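Local coordinates for protein syndapin (Drosophila melanogaster, PDB 3I2W) that probably binds membrane phospholipids through its dimeric F-BAR domain, the part present here, and takes part in endocytosis and the internalization of plasma membrane proteins, at residues 140-151 with 182-193. Sequence-based numbering, arbitrary orientation.
Sequences AKADYHSACKTE and TKDQVQKCREKY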
# COMPACT_ATOMS: atom_id res chain seq x y z
N ALA B 140 -7.53 39.55 -51.95
CA ALA B 140 -8.72 40.14 -52.45
C ALA B 140 -9.49 40.95 -51.41
O ALA B 140 -9.94 42.04 -51.71
CB ALA B 140 -9.59 39.07 -53.04
N LYS B 141 -9.67 40.45 -50.20
CA LYS B 141 -10.40 41.25 -49.25
C LYS B 141 -9.58 42.52 -48.80
O LYS B 141 -10.12 43.63 -48.65
CB LYS B 141 -10.90 40.40 -48.07
CG LYS B 141 -10.82 41.08 -46.72
CD LYS B 141 -11.97 40.70 -45.81
CE LYS B 141 -11.55 40.70 -44.31
NZ LYS B 141 -10.59 39.57 -43.99
N ALA B 142 -8.29 42.33 -48.61
CA ALA B 142 -7.44 43.43 -48.21
C ALA B 142 -7.30 44.39 -49.41
O ALA B 142 -7.49 45.61 -49.26
CB ALA B 142 -6.06 42.92 -47.71
N ASP B 143 -7.03 43.83 -50.59
CA ASP B 143 -6.78 44.59 -51.78
C ASP B 143 -7.99 45.39 -52.17
O ASP B 143 -7.90 46.29 -53.02
CB ASP B 143 -6.30 43.69 -52.92
CG ASP B 143 -4.84 43.37 -52.78
OD1 ASP B 143 -4.26 43.70 -51.69
OD2 ASP B 143 -4.26 42.80 -53.75
N TYR B 144 -9.11 45.13 -51.52
CA TYR B 144 -10.34 45.78 -51.94
C TYR B 144 -10.79 46.77 -50.90
O TYR B 144 -11.64 47.59 -51.14
CB TYR B 144 -11.43 44.76 -52.17
CG TYR B 144 -12.84 45.29 -52.02
CD1 TYR B 144 -13.51 45.89 -53.08
CD2 TYR B 144 -13.51 45.21 -50.81
CE1 TYR B 144 -14.83 46.40 -52.94
CE2 TYR B 144 -14.85 45.72 -50.66
CZ TYR B 144 -15.49 46.31 -51.74
OH TYR B 144 -16.78 46.81 -51.61
N HIS B 145 -10.23 46.68 -49.72
CA HIS B 145 -10.65 47.56 -48.68
C HIS B 145 -9.70 48.72 -48.80
O HIS B 145 -10.02 49.83 -48.41
CB HIS B 145 -10.53 46.89 -47.29
CG HIS B 145 -11.70 46.03 -46.91
ND1 HIS B 145 -11.64 45.13 -45.86
CD2 HIS B 145 -12.95 45.92 -47.42
CE1 HIS B 145 -12.81 44.51 -45.74
NE2 HIS B 145 -13.62 44.98 -46.67
N SER B 146 -8.51 48.47 -49.34
CA SER B 146 -7.58 49.58 -49.46
C SER B 146 -7.85 50.36 -50.74
O SER B 146 -7.52 51.53 -50.85
CB SER B 146 -6.11 49.15 -49.32
OG SER B 146 -5.70 48.47 -50.47
N ALA B 147 -8.49 49.71 -51.70
CA ALA B 147 -9.01 50.44 -52.84
C ALA B 147 -10.20 51.29 -52.44
O ALA B 147 -10.40 52.36 -53.00
CB ALA B 147 -9.36 49.50 -53.96
N CYS B 148 -11.01 50.83 -51.50
CA CYS B 148 -12.16 51.61 -51.04
C CYS B 148 -11.69 52.84 -50.30
O CYS B 148 -12.22 53.94 -50.49
CB CYS B 148 -13.04 50.78 -50.11
SG CYS B 148 -14.21 49.73 -50.93
N LYS B 149 -10.70 52.62 -49.45
CA LYS B 149 -10.10 53.68 -48.68
C LYS B 149 -9.48 54.71 -49.60
O LYS B 149 -9.77 55.88 -49.45
CB LYS B 149 -9.07 53.12 -47.71
CG LYS B 149 -8.93 53.96 -46.42
CD LYS B 149 -7.74 53.53 -45.54
CE LYS B 149 -6.39 53.95 -46.16
NZ LYS B 149 -5.32 54.10 -45.12
N THR B 150 -8.63 54.29 -50.53
CA THR B 150 -8.03 55.25 -51.45
C THR B 150 -9.14 56.14 -52.03
O THR B 150 -9.25 57.34 -51.71
CB THR B 150 -7.24 54.60 -52.63
OG1 THR B 150 -6.48 53.50 -52.15
CG2 THR B 150 -6.28 55.60 -53.25
N GLU B 151 -10.00 55.54 -52.84
CA GLU B 151 -11.08 56.24 -53.48
C GLU B 151 -11.85 57.24 -52.62
O GLU B 151 -12.40 58.18 -53.15
CB GLU B 151 -12.03 55.21 -54.07
CG GLU B 151 -12.84 55.68 -55.25
CD GLU B 151 -14.29 55.85 -54.90
OE1 GLU B 151 -14.60 56.64 -53.97
OE2 GLU B 151 -15.12 55.18 -55.56
N THR B 182 -9.21 55.42 -59.36
CA THR B 182 -9.33 54.73 -58.13
C THR B 182 -10.72 54.16 -58.02
O THR B 182 -10.94 53.24 -57.25
CB THR B 182 -9.02 55.60 -56.92
OG1 THR B 182 -9.92 56.70 -56.89
CG2 THR B 182 -7.55 56.07 -56.91
N LYS B 183 -11.69 54.67 -58.76
CA LYS B 183 -12.96 53.99 -58.73
C LYS B 183 -13.07 52.89 -59.77
O LYS B 183 -13.96 52.05 -59.69
CB LYS B 183 -14.13 54.93 -58.71
CG LYS B 183 -14.18 55.96 -59.79
CD LYS B 183 -15.22 57.04 -59.45
CE LYS B 183 -15.08 57.51 -58.00
NZ LYS B 183 -15.91 58.72 -57.73
N ASP B 184 -12.16 52.87 -60.74
CA ASP B 184 -11.89 51.64 -61.48
C ASP B 184 -11.42 50.60 -60.49
O ASP B 184 -11.79 49.44 -60.62
CB ASP B 184 -10.75 51.81 -62.48
CG ASP B 184 -11.06 52.79 -63.57
OD1 ASP B 184 -12.26 52.94 -63.93
OD2 ASP B 184 -10.09 53.40 -64.10
N GLN B 185 -10.57 51.02 -59.54
CA GLN B 185 -9.99 50.14 -58.54
C GLN B 185 -11.04 49.51 -57.62
O GLN B 185 -11.11 48.31 -57.52
CB GLN B 185 -8.88 50.86 -57.74
CG GLN B 185 -7.53 50.85 -58.41
CD GLN B 185 -7.26 49.54 -59.10
OE1 GLN B 185 -7.77 49.29 -60.20
NE2 GLN B 185 -6.46 48.68 -58.46
N VAL B 186 -11.87 50.33 -56.97
CA VAL B 186 -13.02 49.82 -56.24
C VAL B 186 -13.82 48.73 -56.98
O VAL B 186 -14.33 47.78 -56.36
CB VAL B 186 -13.95 50.94 -55.82
CG1 VAL B 186 -15.33 50.40 -55.36
CG2 VAL B 186 -13.29 51.72 -54.71
N GLN B 187 -13.92 48.87 -58.30
CA GLN B 187 -14.69 47.94 -59.06
C GLN B 187 -13.85 46.73 -59.32
O GLN B 187 -14.13 45.70 -58.79
CB GLN B 187 -15.27 48.55 -60.35
CG GLN B 187 -16.47 47.74 -60.88
CD GLN B 187 -17.26 47.09 -59.73
OE1 GLN B 187 -17.27 45.85 -59.56
NE2 GLN B 187 -17.88 47.94 -58.88
N LYS B 188 -12.81 46.86 -60.12
CA LYS B 188 -11.92 45.75 -60.39
C LYS B 188 -11.79 44.83 -59.13
O LYS B 188 -12.00 43.61 -59.21
CB LYS B 188 -10.55 46.25 -60.87
CG LYS B 188 -9.84 45.28 -61.83
CD LYS B 188 -8.32 45.54 -62.00
CE LYS B 188 -7.70 44.51 -62.99
NZ LYS B 188 -6.20 44.45 -62.97
N CYS B 189 -11.48 45.44 -57.99
CA CYS B 189 -11.36 44.77 -56.71
C CYS B 189 -12.59 44.09 -56.16
O CYS B 189 -12.46 42.96 -55.70
CB CYS B 189 -10.86 45.74 -55.68
SG CYS B 189 -9.17 45.93 -55.96
N ARG B 190 -13.74 44.78 -56.14
CA ARG B 190 -14.97 44.14 -55.74
C ARG B 190 -15.12 42.87 -56.56
O ARG B 190 -15.48 41.81 -56.05
CB ARG B 190 -16.18 45.06 -55.90
CG ARG B 190 -17.44 44.51 -55.21
CD ARG B 190 -18.64 45.44 -55.11
NE ARG B 190 -18.40 46.56 -54.20
CZ ARG B 190 -18.20 47.82 -54.61
NH1 ARG B 190 -18.22 48.10 -55.93
NH2 ARG B 190 -17.99 48.80 -53.73
N GLU B 191 -14.78 42.94 -57.83
CA GLU B 191 -14.93 41.77 -58.64
C GLU B 191 -14.00 40.66 -58.20
O GLU B 191 -14.49 39.61 -57.85
CB GLU B 191 -14.84 42.09 -60.11
CG GLU B 191 -16.20 42.44 -60.65
CD GLU B 191 -16.11 43.24 -61.94
OE1 GLU B 191 -15.60 42.69 -62.95
OE2 GLU B 191 -16.56 44.42 -61.94
N LYS B 192 -12.69 40.86 -58.19
CA LYS B 192 -11.79 39.77 -57.82
C LYS B 192 -12.19 39.17 -56.44
O LYS B 192 -12.12 37.95 -56.24
CB LYS B 192 -10.30 40.16 -57.88
CG LYS B 192 -9.68 40.66 -59.21
CD LYS B 192 -10.10 39.94 -60.56
CE LYS B 192 -10.16 38.36 -60.54
NZ LYS B 192 -8.85 37.62 -60.63
N TYR B 193 -12.63 40.01 -55.52
CA TYR B 193 -13.04 39.54 -54.22
C TYR B 193 -14.25 38.58 -54.37
O TYR B 193 -14.16 37.41 -54.06
CB TYR B 193 -13.23 40.74 -53.28
CG TYR B 193 -13.54 40.49 -51.83
CD1 TYR B 193 -13.19 39.30 -51.17
CD2 TYR B 193 -14.17 41.46 -51.09
CE1 TYR B 193 -13.53 39.12 -49.80
CE2 TYR B 193 -14.52 41.28 -49.75
CZ TYR B 193 -14.20 40.12 -49.11
OH TYR B 193 -14.54 40.01 -47.79
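Tyr144 enters a hole formed by Val186, Cys189, Arg190 and Tyr193, a knobs-into-holes fit between segments 140-151 and 182-193, which run antiparallel, their local axes 158° apart and 8.4 Å at closest approach. With CG anti to the backbone N, its ring is sent across the facing helix: CB meets Cys189 CB at 3.7 Å, while CE1 lies against Arg190 CB at 3.5 Å. The guanidinium of Arg190 stands steeply to this ring, the planes 78° apart, and gives two hydrogen bonds, from NE and from NH2, to Tyr144 OH, both weak and well bent. That hydroxyl's stronger partner is Glu288 of the second subunit. On the other flank the rings of Tyr144 and Tyr193 are oblique, planes at 42°, with CD2 to CD2 at 3.8 Å. Tyr193 in turn lies flat against Lys141, whose CA sits 3.8 Å from the ring centroid, nearly on its normal: a CH-pi contact. Lys141 runs alongside, CD reaching Tyr193 OH at 3.3 Å, and the hydroxyl is bonded to Val287 N of the second subunit, whose Phe286 stacks on the ring. A leucine in place of Tyr193 would probably lose the flat cover over Lys141 and leave Val287 N of that subunit without its hydroxyl partner. Toward 151, Val186 CG2 lies against Ala147 O and Glu151 CB. Such packing is characteristic of the antiparallel coiled-coil arm of an F-BAR dimer, here gripped by the partner's C-terminal segment.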